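Local coordinates for protein induced by osmotic stress (PDB 5YWN) that probably reduces carbonyl compounds, haloketones among them, to alcohols with NADP(H) as cofactor, at residues Val74-His79 / Gln116-Tyr122; Trp147-Tyr152 / Gln168-Arg172; Leu187-Val193 / Gly256-Ser262; Tyr194-Gln199 / Ser212-Val216. The protein carries 1 engineered substitution. All blocks are in the same frame, centred on the assembly; numbering follows the deposited sequence.

Contact 1: residues Val74-His79 / Gln116-Tyr122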
# COMPACT_ATOMS: atom_id res chain seq x y z
N VAL A 74 10.45 20.12 -3.80
CA VAL A 74 10.32 18.69 -3.64
C VAL A 74 11.59 17.98 -4.14
O VAL A 74 12.02 18.21 -5.20
CB VAL A 74 9.09 18.18 -4.41
CG1 VAL A 74 9.09 16.66 -4.55
CG2 VAL A 74 7.85 18.68 -3.78
N THR A 75 12.18 17.17 -3.31
CA THR A 75 13.28 16.32 -3.70
C THR A 75 13.06 14.78 -3.59
O THR A 75 13.92 14.05 -3.86
CB THR A 75 14.54 16.70 -2.95
OG1 THR A 75 14.39 16.37 -1.61
CG2 THR A 75 14.87 18.17 -3.11
N ILE A 76 11.91 14.38 -3.10
CA ILE A 76 11.47 13.00 -2.95
C ILE A 76 10.08 12.78 -3.57
O ILE A 76 9.21 13.55 -3.37
CB ILE A 76 11.42 12.57 -1.47
CG1 ILE A 76 12.66 13.01 -0.73
CG2 ILE A 76 11.13 11.10 -1.32
CD1 ILE A 76 13.88 12.18 -1.00
N PHE A 77 9.92 11.71 -4.33
CA PHE A 77 8.63 11.36 -4.89
C PHE A 77 8.20 9.97 -4.46
O PHE A 77 8.86 9.04 -4.76
CB PHE A 77 8.62 11.49 -6.39
CG PHE A 77 7.25 11.54 -7.02
CD1 PHE A 77 6.44 10.45 -7.05
CD2 PHE A 77 6.78 12.71 -7.57
CE1 PHE A 77 5.20 10.51 -7.62
CE2 PHE A 77 5.53 12.79 -8.12
CZ PHE A 77 4.75 11.69 -8.16
N LEU A 78 7.09 9.87 -3.79
CA LEU A 78 6.49 8.60 -3.49
C LEU A 78 5.24 8.39 -4.35
O LEU A 78 4.22 9.01 -4.14
CB LEU A 78 6.22 8.50 -2.03
CG LEU A 78 7.27 9.07 -1.09
CD1 LEU A 78 6.85 9.06 0.34
CD2 LEU A 78 8.56 8.34 -1.24
N HIS A 79 5.35 7.50 -5.31
CA HIS A 79 4.27 7.14 -6.18
C HIS A 79 3.45 5.98 -5.62
O HIS A 79 3.82 4.85 -5.71
CB HIS A 79 4.80 6.81 -7.55
CG HIS A 79 3.74 6.52 -8.56
ND1 HIS A 79 2.55 7.17 -8.59
CD2 HIS A 79 3.71 5.64 -9.58
CE1 HIS A 79 1.83 6.72 -9.59
NE2 HIS A 79 2.52 5.80 -10.21
N GLN A 116 15.93 17.88 -9.59
CA GLN A 116 16.29 17.94 -8.21
C GLN A 116 15.89 16.71 -7.41
O GLN A 116 16.39 16.52 -6.37
CB GLN A 116 15.75 19.20 -7.58
CG GLN A 116 14.34 19.14 -7.09
CD GLN A 116 13.35 19.38 -8.16
OE1 GLN A 116 13.69 19.48 -9.29
NE2 GLN A 116 12.13 19.45 -7.80
N ILE A 117 14.97 15.91 -7.91
CA ILE A 117 14.52 14.76 -7.16
C ILE A 117 15.58 13.67 -7.18
O ILE A 117 15.94 13.20 -8.18
CB ILE A 117 13.17 14.24 -7.62
CG1 ILE A 117 12.09 15.26 -7.39
CG2 ILE A 117 12.78 13.00 -6.85
CD1 ILE A 117 10.73 14.89 -7.86
N THR A 118 16.14 13.45 -6.02
CA THR A 118 17.06 12.41 -5.65
C THR A 118 16.55 10.95 -5.46
O THR A 118 17.25 10.02 -5.63
CB THR A 118 17.87 12.86 -4.44
OG1 THR A 118 17.02 12.88 -3.32
CG2 THR A 118 18.40 14.24 -4.64
N ARG A 119 15.35 10.83 -4.94
CA ARG A 119 14.78 9.55 -4.61
C ARG A 119 13.33 9.41 -5.06
O ARG A 119 12.57 10.30 -4.93
CB ARG A 119 14.93 9.21 -3.14
CG ARG A 119 16.34 9.17 -2.63
CD ARG A 119 17.05 7.91 -3.03
NE ARG A 119 16.73 6.83 -2.16
CZ ARG A 119 17.44 6.50 -1.11
NH1 ARG A 119 18.52 7.13 -0.84
NH2 ARG A 119 17.05 5.54 -0.35
N VAL A 120 13.02 8.27 -5.62
CA VAL A 120 11.70 7.86 -5.96
C VAL A 120 11.40 6.47 -5.36
O VAL A 120 12.22 5.58 -5.44
CB VAL A 120 11.48 7.85 -7.45
CG1 VAL A 120 10.14 7.25 -7.80
CG2 VAL A 120 11.72 9.20 -8.09
N VAL A 121 10.23 6.35 -4.77
CA VAL A 121 9.76 5.11 -4.24
C VAL A 121 8.47 4.75 -4.93
O VAL A 121 7.55 5.51 -4.94
CB VAL A 121 9.52 5.14 -2.73
CG1 VAL A 121 9.14 3.80 -2.19
CG2 VAL A 121 10.64 5.75 -1.98
N TYR A 122 8.42 3.57 -5.49
CA TYR A 122 7.21 3.09 -6.07
C TYR A 122 6.54 2.08 -5.14
O TYR A 122 7.14 1.17 -4.71
CB TYR A 122 7.48 2.47 -7.42
CG TYR A 122 6.27 1.85 -8.01
CD1 TYR A 122 5.21 2.62 -8.39
CD2 TYR A 122 6.15 0.49 -8.11
CE1 TYR A 122 4.09 2.08 -8.91
CE2 TYR A 122 5.04 -0.06 -8.63
CZ TYR A 122 4.00 0.75 -9.01
OH TYR A 122 2.90 0.24 -9.48
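Apolar side chains flank both faces of this parallel strand pair, the two arms of a Rossmann-type beta-alpha-beta unit whose crossover is helix 91-113. On one face Leu-78 CD2 meets Val-121 CG2 at 3.4 Å, against Phe-249 and His-245 of helix 238-250. On the other, Phe-77 CB lies 4.2 Å from Val-120 CG2 and 4.3 Å from Ile-117 CD1; Val-106 and Ile-110 of the crossover helix pack on Phe-77, and Ile-110 also on Ile-117. The rings of His-79 and Tyr-122 meet obliquely on this same face, His-79 CD2 to Tyr-122 CD1 at 3.6 Å; His-79 also hydrogen-bonds Ser-8 and Thr-103. Between the faces runs the parallel ladder: Phe-77 N to Arg-119 O (3.1 Å), Val-121 N to Phe-77 O (3.0 Å) and His-79 N to Val-121 O (3.0 Å), so Phe-77 straddles Val-120. Toward the strand starts the register loosens, Thr-118 N giving Thr-75 O a weak bond of 3.2 Å. At the polar edge Gln-116 NE2 donates to Val-74 O at 2.9 Å.

Contact 2: residues Trp147-Tyr152 / Gln168-Arg172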
# COMPACT_ATOMS: atom_id res chain seq x y z
N TRP A 147 9.45 -12.64 -9.13
CA TRP A 147 8.64 -11.96 -10.11
C TRP A 147 7.47 -12.84 -10.58
O TRP A 147 7.62 -13.99 -10.79
CB TRP A 147 9.48 -11.49 -11.28
CG TRP A 147 10.27 -10.27 -11.02
CD1 TRP A 147 11.56 -10.22 -10.69
CD2 TRP A 147 9.82 -8.92 -11.04
NE1 TRP A 147 11.96 -8.94 -10.54
CE2 TRP A 147 10.90 -8.12 -10.74
CE3 TRP A 147 8.61 -8.31 -11.30
CZ2 TRP A 147 10.80 -6.76 -10.67
CZ3 TRP A 147 8.52 -7.00 -11.23
CH2 TRP A 147 9.60 -6.22 -10.91
N SER A 148 6.31 -12.24 -10.71
CA SER A 148 5.17 -12.93 -11.20
C SER A 148 5.32 -13.41 -12.63
O SER A 148 5.81 -12.74 -13.45
CB SER A 148 3.93 -12.09 -11.07
OG SER A 148 2.87 -12.68 -11.71
N SER A 149 4.84 -14.59 -12.88
CA SER A 149 4.79 -15.15 -14.19
C SER A 149 3.56 -14.81 -15.02
O SER A 149 3.49 -15.21 -16.13
CB SER A 149 4.98 -16.66 -14.13
OG SER A 149 4.02 -17.29 -13.38
N LEU A 150 2.60 -14.11 -14.46
CA LEU A 150 1.42 -13.78 -15.20
C LEU A 150 1.70 -12.91 -16.40
O LEU A 150 2.40 -11.97 -16.31
CB LEU A 150 0.45 -13.04 -14.33
CG LEU A 150 -0.98 -12.84 -14.79
CD1 LEU A 150 -1.72 -14.16 -14.79
CD2 LEU A 150 -1.61 -11.92 -13.80
N SER A 151 1.10 -13.28 -17.51
CA SER A 151 1.17 -12.53 -18.74
C SER A 151 0.19 -11.39 -18.82
O SER A 151 -0.81 -11.42 -18.21
CB SER A 151 0.98 -13.47 -19.92
OG SER A 151 -0.32 -13.81 -20.10
N TYR A 152 0.50 -10.41 -19.62
CA TYR A 152 -0.39 -9.30 -19.83
C TYR A 152 -1.72 -9.78 -20.43
O TYR A 152 -2.75 -9.36 -20.03
CB TYR A 152 0.26 -8.25 -20.71
CG TYR A 152 -0.50 -6.94 -20.82
CD1 TYR A 152 -1.53 -6.78 -21.72
CD2 TYR A 152 -0.19 -5.88 -20.05
CE1 TYR A 152 -2.19 -5.60 -21.84
CE2 TYR A 152 -0.84 -4.70 -20.16
CZ TYR A 152 -1.86 -4.56 -21.05
OH TYR A 152 -2.52 -3.39 -21.13
N GLN A 168 2.72 -5.86 -11.45
CA GLN A 168 3.88 -6.44 -12.01
C GLN A 168 4.43 -5.60 -13.15
O GLN A 168 5.55 -5.34 -13.15
CB GLN A 168 3.54 -7.82 -12.56
CG GLN A 168 4.70 -8.59 -13.14
CD GLN A 168 4.33 -9.64 -14.19
OE1 GLN A 168 5.10 -9.93 -15.05
NE2 GLN A 168 3.16 -10.20 -14.08
N PHE A 169 3.59 -5.21 -14.08
CA PHE A 169 3.98 -4.40 -15.22
C PHE A 169 4.42 -2.96 -14.95
O PHE A 169 5.36 -2.52 -15.48
CB PHE A 169 3.02 -4.57 -16.40
CG PHE A 169 2.93 -5.98 -16.86
CD1 PHE A 169 3.97 -6.56 -17.49
CD2 PHE A 169 1.86 -6.73 -16.55
CE1 PHE A 169 3.92 -7.89 -17.85
CE2 PHE A 169 1.81 -8.06 -16.90
CZ PHE A 169 2.84 -8.63 -17.54
N ALA A 170 3.73 -2.30 -14.07
CA ALA A 170 4.15 -1.01 -13.63
C ALA A 170 5.51 -1.06 -12.95
O ALA A 170 6.32 -0.33 -13.31
CB ALA A 170 3.14 -0.40 -12.74
N GLU A 171 5.74 -2.00 -12.05
CA GLU A 171 7.02 -2.14 -11.40
C GLU A 171 8.17 -2.48 -12.35
O GLU A 171 9.19 -1.88 -12.27
CB GLU A 171 7.00 -3.11 -10.21
CG GLU A 171 8.21 -2.97 -9.29
CD GLU A 171 8.50 -4.10 -8.31
OE1 GLU A 171 7.63 -4.81 -7.90
OE2 GLU A 171 9.65 -4.23 -7.98
N ARG A 172 7.94 -3.38 -13.28
CA ARG A 172 8.89 -3.69 -14.31
C ARG A 172 9.20 -2.44 -15.15
O ARG A 172 10.29 -2.17 -15.43
CB ARG A 172 8.37 -4.80 -15.19
CG ARG A 172 8.45 -6.22 -14.65
CD ARG A 172 7.93 -7.18 -15.69
NE ARG A 172 7.68 -8.53 -15.26
CZ ARG A 172 8.61 -9.43 -15.05
NH1 ARG A 172 8.28 -10.63 -14.69
NH2 ARG A 172 9.86 -9.15 -15.20
O HOH W 1 1.35 -10.18 -11.69
O HOH W 2 5.20 -11.83 -16.95
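Helix 159-181 carries Tyr-163 and Lys-167, the YxxxK pair of the short-chain dehydrogenase/reductase fold and both part of the NADP(+) site; here the turn just after Lys-167 is wrapped by the irregular segment 147-152. The middle is polar. Gln-168 NE2 reaches out from the helix to Leu-150 O at 2.9 Å, and two waters reinforce the join: water 1 links Ser-148 OG to Gln-168 NE2, and water 2 donates to both Leu-150 O and Gln-168 OE1. The loop turns here in an ST turn, Leu-150 N donating to Ser-148 OG at 3.1 Å, a hydroxyl that also bonds Ser-130 O. One helical turn on, Arg-172 NE donates to Gln-168 OE1 (2.9 Å), fixing the amide, while Arg-172 NH1 makes a weak bond to Ser-148 O (3.5 Å). Aromatic contacts close both ends. The guanidinium of Arg-172 lies flat on Trp-147, centres 4.6 Å apart, and Trp-147 CH2 comes within 3.5 Å of Glu-171 CD, whose carboxylate is held in a salt bridge by Arg-258. At the far end, just past the N-cap residue Ser-151, Tyr-152 turns its ring edge to the face of Phe-169 in a T-shaped pair, centroids 5.8 Å apart, and Tyr-152 CB sits 4.1 Å from Phe-169 CZ.

Contact 3: residues Leu187-Val193 / Gly256-Ser262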
# COMPACT_ATOMS: atom_id res chain seq x y z
N LEU A 187 15.87 4.68 -7.46
CA LEU A 187 14.58 4.10 -7.28
C LEU A 187 14.61 2.99 -6.28
O LEU A 187 15.54 2.26 -6.19
CB LEU A 187 14.02 3.56 -8.59
CG LEU A 187 12.72 2.76 -8.61
CD1 LEU A 187 11.55 3.58 -8.16
CD2 LEU A 187 12.43 2.14 -9.97
N SER A 188 13.55 2.89 -5.55
CA SER A 188 13.31 1.76 -4.71
C SER A 188 11.83 1.41 -4.67
O SER A 188 11.04 2.22 -4.96
CB SER A 188 13.89 2.01 -3.33
OG SER A 188 13.27 3.03 -2.68
N THR A 189 11.50 0.17 -4.35
CA THR A 189 10.11 -0.24 -4.30
C THR A 189 9.77 -0.82 -2.96
O THR A 189 10.59 -1.34 -2.30
CB THR A 189 9.68 -1.25 -5.41
OG1 THR A 189 10.17 -2.56 -5.14
CG2 THR A 189 10.10 -0.81 -6.78
N VAL A 190 8.51 -0.72 -2.61
CA VAL A 190 7.95 -1.38 -1.47
C VAL A 190 6.84 -2.35 -1.91
O VAL A 190 5.94 -1.98 -2.59
CB VAL A 190 7.49 -0.38 -0.42
CG1 VAL A 190 6.84 -1.06 0.74
CG2 VAL A 190 8.64 0.48 0.02
N ASN A 191 6.95 -3.59 -1.51
CA ASN A 191 6.11 -4.67 -1.99
C ASN A 191 5.33 -5.34 -0.82
O ASN A 191 5.73 -6.29 -0.23
CB ASN A 191 6.92 -5.70 -2.78
CG ASN A 191 7.61 -5.12 -3.98
OD1 ASN A 191 8.41 -4.28 -3.86
ND2 ASN A 191 7.26 -5.59 -5.12
N PRO A 192 4.22 -4.73 -0.46
CA PRO A 192 3.41 -5.24 0.64
C PRO A 192 2.44 -6.36 0.30
O PRO A 192 1.97 -6.48 -0.77
CB PRO A 192 2.64 -4.02 1.12
CG PRO A 192 3.00 -2.96 0.24
CD PRO A 192 3.68 -3.48 -0.94
N VAL A 193 2.12 -7.12 1.33
CA VAL A 193 1.01 -8.03 1.40
C VAL A 193 -0.27 -7.30 1.84
O VAL A 193 -0.32 -6.11 1.77
CB VAL A 193 1.32 -9.26 2.28
CG1 VAL A 193 2.53 -9.97 1.77
CG2 VAL A 193 1.48 -8.85 3.72
N GLY A 256 17.93 1.10 -5.16
CA GLY A 256 17.86 0.01 -6.10
C GLY A 256 17.34 -1.30 -5.55
O GLY A 256 17.52 -2.29 -6.15
N GLU A 257 16.68 -1.24 -4.42
CA GLU A 257 16.09 -2.39 -3.78
C GLU A 257 14.57 -2.50 -3.91
O GLU A 257 13.89 -1.54 -3.97
CB GLU A 257 16.48 -2.47 -2.30
CG GLU A 257 17.91 -2.20 -1.94
CD GLU A 257 18.78 -3.42 -1.94
OE1 GLU A 257 18.31 -4.46 -2.31
OE2 GLU A 257 19.94 -3.34 -1.58
N ARG A 258 14.10 -3.74 -3.91
CA ARG A 258 12.74 -4.11 -3.67
C ARG A 258 12.60 -4.61 -2.24
O ARG A 258 13.37 -5.40 -1.76
CB ARG A 258 12.25 -5.17 -4.60
CG ARG A 258 12.41 -4.97 -6.07
CD ARG A 258 12.10 -6.24 -6.77
NE ARG A 258 10.74 -6.43 -7.12
CZ ARG A 258 10.19 -7.61 -7.34
NH1 ARG A 258 10.89 -8.69 -7.19
NH2 ARG A 258 8.96 -7.70 -7.71
N LEU A 259 11.59 -4.09 -1.57
CA LEU A 259 11.34 -4.44 -0.21
C LEU A 259 10.05 -5.22 -0.03
O LEU A 259 9.02 -4.73 -0.29
CB LEU A 259 11.31 -3.20 0.61
CG LEU A 259 12.52 -2.34 0.56
CD1 LEU A 259 12.32 -1.08 1.34
CD2 LEU A 259 13.68 -3.15 1.01
N LEU A 260 10.18 -6.44 0.41
CA LEU A 260 9.05 -7.30 0.63
C LEU A 260 8.54 -7.08 2.04
O LEU A 260 9.21 -7.37 2.96
CB LEU A 260 9.46 -8.75 0.46
CG LEU A 260 8.57 -9.95 0.78
CD1 LEU A 260 7.27 -9.93 0.01
CD2 LEU A 260 9.27 -11.27 0.59
N LEU A 261 7.35 -6.55 2.16
CA LEU A 261 6.77 -6.20 3.44
C LEU A 261 5.68 -7.16 3.82
O LEU A 261 4.56 -7.01 3.45
CB LEU A 261 6.27 -4.76 3.42
CG LEU A 261 7.18 -3.60 3.80
CD1 LEU A 261 7.26 -3.44 5.30
CD2 LEU A 261 8.56 -3.81 3.23
N SER A 262 6.07 -8.17 4.55
CA SER A 262 5.24 -9.28 4.94
C SER A 262 5.54 -9.77 6.36
O SER A 262 6.65 -9.95 6.71
CB SER A 262 5.47 -10.41 3.94
OG SER A 262 4.57 -11.41 4.15
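This is a parallel strand pairing at the rim of the Rossmann-type sheet, where strand 258-261, one of the two edge strands, lies beside strand 186-192. The segment axes run 4.5 Å apart at closest approach and 22° from parallel. An unbroken ladder of six backbone bonds joins them, starting where the turn enters the strand: Gly-256 N to Leu-187 O (2.8 Å), then Thr-189 N to Glu-257 O (3.0 Å), Leu-259 N to Thr-189 O (3.0 Å), Asn-191 N to Leu-259 O (2.7 Å), Leu-261 N to Asn-191 O (2.9 Å) and Val-193 N to Leu-261 O (3.2 Å). Gly-256 has positive phi, which favours glycine at the turn. At the C-terminal end of the ladder Pro-192 and Val-193 line the NADP pocket. One sheet face is apolar: Val-190 CG2 lies 4.2 Å from Leu-259 CD1, Val-190 CG1 4.0 Å from Leu-261 CG, and Thr-307 of helix 305-311 packs on both leucines. The face bearing Thr-189, Asn-191 and Arg-258 is largely polar, though Leu-260 shares it. Arg-258 salt-bridges Glu-171 of helix 159-181 and forms a cation-pi contact with Trp-147, and Asn-191 ND2 bonds the same glutamate. Within this cluster Thr-189 OG1 sits 3.4 Å from Arg-258 CB and donates to Asn-191 OD1 at 2.8 Å.

Contact 4: residues Tyr194-Gln199 / Ser212-Val216. With NAP (NADP nicotinamide-adenine-dinucleotide phosphate), chain B.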
# COMPACT_ATOMS: atom_id res chain seq x y z
N TYR A 194 -1.28 -8.01 2.30
CA TYR A 194 -2.48 -7.36 2.78
C TYR A 194 -2.16 -6.38 3.91
O TYR A 194 -1.50 -6.70 4.84
CB TYR A 194 -3.51 -8.35 3.29
CG TYR A 194 -4.23 -9.16 2.28
CD1 TYR A 194 -5.13 -8.60 1.46
CD2 TYR A 194 -4.00 -10.49 2.17
CE1 TYR A 194 -5.80 -9.32 0.54
CE2 TYR A 194 -4.66 -11.24 1.24
CZ TYR A 194 -5.57 -10.64 0.42
OH TYR A 194 -6.25 -11.35 -0.49
N ILE A 195 -2.67 -5.18 3.78
CA ILE A 195 -2.40 -4.15 4.74
C ILE A 195 -3.56 -3.91 5.71
O ILE A 195 -4.61 -3.50 5.33
CB ILE A 195 -2.01 -2.83 4.05
CG1 ILE A 195 -0.86 -3.01 3.07
CG2 ILE A 195 -1.72 -1.77 5.07
CD1 ILE A 195 -0.50 -1.76 2.35
N PHE A 196 -3.29 -4.14 6.98
CA PHE A 196 -4.22 -3.93 8.06
C PHE A 196 -3.72 -2.82 9.01
O PHE A 196 -2.59 -2.50 9.03
CB PHE A 196 -4.49 -5.19 8.90
CG PHE A 196 -4.98 -6.37 8.14
CD1 PHE A 196 -5.65 -6.27 6.96
CD2 PHE A 196 -4.77 -7.62 8.65
CE1 PHE A 196 -6.08 -7.38 6.31
CE2 PHE A 196 -5.21 -8.73 8.00
CZ PHE A 196 -5.85 -8.62 6.83
N GLY A 197 -4.62 -2.33 9.83
CA GLY A 197 -4.33 -1.30 10.77
C GLY A 197 -5.20 -0.06 10.74
O GLY A 197 -5.94 0.15 9.85
N PRO A 198 -5.11 0.76 11.78
CA PRO A 198 -5.95 1.94 11.87
C PRO A 198 -5.68 2.97 10.80
O PRO A 198 -4.62 2.99 10.31
CB PRO A 198 -5.58 2.52 13.23
CG PRO A 198 -4.19 2.09 13.44
CD PRO A 198 -4.09 0.75 12.83
N GLN A 199 -6.68 3.76 10.44
CA GLN A 199 -6.54 4.87 9.53
C GLN A 199 -5.78 6.00 10.18
O GLN A 199 -5.86 6.16 11.34
CB GLN A 199 -7.88 5.42 9.11
CG GLN A 199 -8.92 4.41 8.75
CD GLN A 199 -8.79 3.89 7.36
OE1 GLN A 199 -8.78 4.62 6.42
NE2 GLN A 199 -8.72 2.61 7.23
N SER A 212 -8.35 -3.85 1.78
CA SER A 212 -7.61 -4.58 2.79
C SER A 212 -8.02 -4.35 4.27
O SER A 212 -8.26 -5.25 4.96
CB SER A 212 -6.10 -4.38 2.60
OG SER A 212 -5.70 -3.20 3.10
N ALA A 213 -8.19 -3.12 4.69
CA ALA A 213 -8.54 -2.80 6.06
C ALA A 213 -9.89 -3.41 6.43
O ALA A 213 -10.08 -3.84 7.50
CB ALA A 213 -8.55 -1.32 6.30
N GLU A 214 -10.80 -3.42 5.48
CA GLU A 214 -12.12 -3.92 5.67
C GLU A 214 -12.15 -5.42 5.92
O GLU A 214 -13.06 -5.88 6.43
CB GLU A 214 -13.02 -3.51 4.54
CG GLU A 214 -14.46 -3.96 4.64
CD GLU A 214 -15.25 -3.26 5.72
OE1 GLU A 214 -14.78 -2.25 6.25
OE2 GLU A 214 -16.33 -3.76 6.03
N MET A 215 -11.11 -6.14 5.55
CA MET A 215 -11.01 -7.54 5.85
C MET A 215 -10.96 -7.76 7.35
O MET A 215 -11.48 -8.70 7.82
CB MET A 215 -9.82 -8.18 5.19
CG MET A 215 -9.96 -8.47 3.70
SD MET A 215 -8.35 -8.70 2.99
CE MET A 215 -7.85 -10.22 3.70
N VAL A 216 -10.28 -6.90 8.05
CA VAL A 216 -10.41 -6.89 9.49
C VAL A 216 -11.77 -6.32 9.98
O VAL A 216 -12.47 -6.96 10.70
CB VAL A 216 -9.25 -6.12 10.15
CG1 VAL A 216 -9.49 -5.88 11.62
CG2 VAL A 216 -7.95 -6.83 9.97
PA NAP B . -6.78 2.77 -1.77
O1A NAP B . -7.00 3.04 -0.30
O2A NAP B . -7.96 2.64 -2.70
O5B NAP B . -5.81 3.92 -2.34
C5B NAP B . -5.77 4.20 -3.74
C4B NAP B . -5.64 5.71 -3.96
O4B NAP B . -5.08 5.97 -5.25
C3B NAP B . -6.99 6.40 -3.88
O3B NAP B . -7.01 7.36 -2.82
C2B NAP B . -7.19 7.09 -5.22
O2B NAP B . -7.34 8.50 -5.05
C1B NAP B . -5.95 6.78 -6.05
N9A NAP B . -6.34 6.05 -7.29
C8A NAP B . -6.88 4.82 -7.34
N7A NAP B . -7.11 4.45 -8.62
C5A NAP B . -6.71 5.46 -9.42
C6A NAP B . -6.67 5.73 -10.88
N6A NAP B . -7.12 4.81 -11.77
N1A NAP B . -6.17 6.91 -11.29
C2A NAP B . -5.72 7.84 -10.42
N3A NAP B . -5.73 7.66 -9.08
C4A NAP B . -6.20 6.51 -8.53
O3 NAP B . -5.88 1.45 -1.91
PN NAP B . -4.78 1.08 -0.79
O1N NAP B . -5.16 -0.24 -0.17
O2N NAP B . -4.57 2.30 0.08
O5D NAP B . -3.45 0.85 -1.67
C5D NAP B . -2.43 1.85 -1.71
C4D NAP B . -1.31 1.41 -2.64
O4D NAP B . -0.52 0.39 -2.03
C3D NAP B . -1.85 0.86 -3.95
O3D NAP B . -1.45 1.67 -5.06
C2D NAP B . -1.29 -0.55 -4.08
O2D NAP B . -0.53 -0.68 -5.28
C1D NAP B . -0.42 -0.77 -2.86
N1N NAP B . -0.86 -1.96 -2.13
C2N NAP B . -1.76 -1.84 -1.15
C3N NAP B . -2.19 -2.96 -0.44
C7N NAP B . -3.20 -2.82 0.66
O7N NAP B . -3.76 -3.82 1.09
N7N NAP B . -3.47 -1.60 1.13
C4N NAP B . -1.68 -4.21 -0.77
C5N NAP B . -0.75 -4.31 -1.79
C6N NAP B . -0.35 -3.16 -2.46
P2B NAP B . -8.80 9.14 -4.84
O1X NAP B . -8.66 10.55 -5.36
O2X NAP B . -9.71 8.26 -5.66
O3X NAP B . -9.03 9.05 -3.35
O HOH W 3 -7.40 -3.24 9.48
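Polar contacts of Ile-195 and Ser-212, both NADP(+)-binding residues, gather at the nicotinamide end of the cofactor. Ser-212 OG lies 2.5 Å from Ile-195 O, a short hydrogen-bonding distance, with Asn-210 OD1 also within reach of its one proton. Ile-195 N donates to the carboxamide oxygen O7N of NADP at 3.2 Å, although the position of that oxygen is less certain, and the carboxamide N7N gives Ser-212 OG a weak bond of 3.4 Å. Both segments thus border the carboxamide. Farther from the cofactor, water 3 accepts from Gly-197 N at 2.9 Å and reaches Ala-213 O weakly at 3.4 Å. The remaining contacts are aromatic and apolar. Met-215 lays CE over the Tyr-194 ring, 3.8 Å from its centroid, with SD 3.6 Å from Tyr-194 CD1, a Met-aromatic contact. Val-216 CG2 makes a CH-pi contact with the Phe-196 ring, 3.6 Å from the centroid, while Met-215 CB approaches Phe-196 CE1 at 4.0 Å. The axes of strand 194-196 and helical segment 212-216 lie at 60°, in a small beta-alpha-beta unit that strand 234-237 completes; helix 13-24 meets them through Tyr-13, and helix 318-332 touches Phe-196 and Val-216.

From the N terminus, contact 1 comes first, closing the crossover through helix 91-113 and placing strand 119-123 beside strand 74-79. Contact 2 follows in series, folding residues 147-152 back on helix 159-181, which then leads into strand 186-192. Contact 3 closes the longest excursion, some 60 residues, and within it contact 4 closes a shorter one; none of the four cross. Contacts 1 and 3 share a sheet, Tyr-122 N probably bonding Ser-188 O at 3.0 Å. Contacts 2 and 3 are joined by a salt bridge, Glu-171 OE2 to Arg-258 NE at 2.6 Å, which ties helix 159-181 to the edge strand. Contact 4 adjoins contact 3 in sequence, carrying the chain from the main sheet into the small two-stranded one.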